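Side-chain contact in SAG family member (Sag19) (Eimeria tenella, PDB 6ZZB), which is a parasite surface antigen of the CAP protein superfamily, of unknown function, probably displayed on the cell surface: residues L141-A144 with T145-A148. Sequence-based numbering, arbitrary orientation.
Sequences LIQA and TYTA
Gln-143 and Thr-147 meet one turn apart on helix 138-155. Thr-147 OG1 lies 3.2 Å from Gln-143 OE1 and 3.3 Å from Gln-143 O. Both are weak hydrogen bonds at most, and the single hydroxyl proton can serve either oxygen. The hydroxyl reaches back because it stands beside its own backbone N (chi1 -66°). Gln-143 first runs out with CG opposite its backbone N, then bends at chi2 (59°), which brings OE1 over toward the next turn. OE1 also comes within 3.9 Å of Tyr-146 CD2, with the amide nearly perpendicular to the ring.

Gln-143 O already accepts the amide of Thr-147, N to O 3.0 Å. The same i to i+4 pattern pairs Thr-145 N with Leu-141 O, Tyr-146 N with Ile-142 O, and Ala-148 N with Ala-144 O.

On the buried side, Thr-145 CG2 sits 3.3 Å from Ile-142 O. Thr-145 turns OG1 away from its own N, and the hydroxyl is bound by Asn-176 and Asn-179 of helix 175-183. Its side chain also touches Ile-128 of strand 126-131. Ile-142 and Tyr-146 both pack on Leu-60 of helix 50-61, and Gln-143 touches it too.

Ile-142, Thr-145 and Tyr-146 are buried, while Ala-144 and Thr-147 are exposed. Helix 138-155 thus packs on the sheet and two helices, consistent with the alpha-beta-alpha sandwich of CAP proteins. The main-chain bonds hold the turn. The Gln-143 to Thr-147 side-chain link is a weak, shared addition, whereas the buried threonine hydroxyl ties this helix to its neighbour.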
loop_
_atom_site.group_PDB
_atom_site.type_symbol
_atom_site.label_atom_id
_atom_site.label_comp_id
_atom_site.label_asym_id
_atom_site.label_seq_id
_atom_site.Cartn_x
_atom_site.Cartn_y
_atom_site.Cartn_z
ATOM N N LEU A 141 7.602 6.182 7.254
ATOM C CA LEU A 141 7.429 5.681 5.879
ATOM C C LEU A 141 6.080 6.133 5.328
ATOM O O LEU A 141 6.041 6.596 4.142
ATOM C CB LEU A 141 7.505 4.166 5.887
ATOM C CG LEU A 141 8.895 3.602 6.180
ATOM C CD1 LEU A 141 8.784 2.090 6.359
ATOM C CD2 LEU A 141 9.895 3.944 5.099
ATOM N N ILE A 142 4.994 5.970 6.069
ATOM C CA ILE A 142 3.656 6.308 5.539
ATOM C C ILE A 142 3.522 7.831 5.464
ATOM O O ILE A 142 2.971 8.319 4.469
ATOM C CB ILE A 142 2.561 5.598 6.335
ATOM C CG1 ILE A 142 2.652 4.088 6.080
ATOM C CG2 ILE A 142 1.204 6.170 5.995
ATOM C CD1 ILE A 142 1.519 3.276 6.663
ATOM N N GLN A 143 4.031 8.581 6.429
ATOM C CA GLN A 143 3.952 10.055 6.280
ATOM C C GLN A 143 4.687 10.447 4.996
ATOM O O GLN A 143 4.199 11.326 4.285
ATOM C CB GLN A 143 4.570 10.755 7.484
ATOM C CG GLN A 143 4.479 12.277 7.400
ATOM C CD GLN A 143 3.069 12.807 7.299
ATOM O OE1 GLN A 143 2.625 13.306 6.250
ATOM N NE2 GLN A 143 2.330 12.708 8.378
ATOM N N ALA A 144 5.846 9.883 4.693
ATOM C CA ALA A 144 6.640 10.308 3.535
ATOM C C ALA A 144 5.866 9.954 2.264
ATOM O O ALA A 144 5.880 10.760 1.312
ATOM C CB ALA A 144 8.007 9.694 3.543
ATOM N N THR A 145 5.245 8.768 2.172
ATOM C CA THR A 145 4.530 8.404 0.929
ATOM C C THR A 145 3.324 9.306 0.788
ATOM O O THR A 145 2.958 9.664 -0.360
ATOM C CB THR A 145 4.179 6.903 0.883
ATOM O OG1 THR A 145 4.024 6.513 -0.484
ATOM C CG2 THR A 145 2.945 6.524 1.659
ATOM N N TYR A 146 2.679 9.657 1.876
ATOM C CA TYR A 146 1.491 10.513 1.844
ATOM C C TYR A 146 1.885 11.874 1.269
ATOM O O TYR A 146 1.214 12.367 0.333
ATOM C CB TYR A 146 0.896 10.647 3.248
ATOM C CG TYR A 146 -0.306 11.543 3.277
ATOM C CD1 TYR A 146 -1.580 11.053 3.030
ATOM C CD2 TYR A 146 -0.159 12.897 3.504
ATOM C CE1 TYR A 146 -2.689 11.877 3.056
ATOM C CE2 TYR A 146 -1.263 13.740 3.512
ATOM C CZ TYR A 146 -2.525 13.227 3.278
ATOM O OH TYR A 146 -3.608 14.075 3.290
ATOM N N THR A 147 2.926 12.485 1.805
ATOM C CA THR A 147 3.307 13.856 1.381
ATOM C C THR A 147 3.679 13.788 -0.095
ATOM O O THR A 147 3.171 14.613 -0.907
ATOM C CB THR A 147 4.441 14.365 2.258
ATOM O OG1 THR A 147 3.880 14.498 3.567
ATOM C CG2 THR A 147 5.002 15.685 1.742
ATOM N N ALA A 148 4.550 12.877 -0.476
ATOM C CA ALA A 148 5.033 12.752 -1.866
ATOM C C ALA A 148 3.854 12.422 -2.786
ATOM O O ALA A 148 3.784 12.961 -3.912
ATOM C CB ALA A 148 6.147 11.758 -1.990
#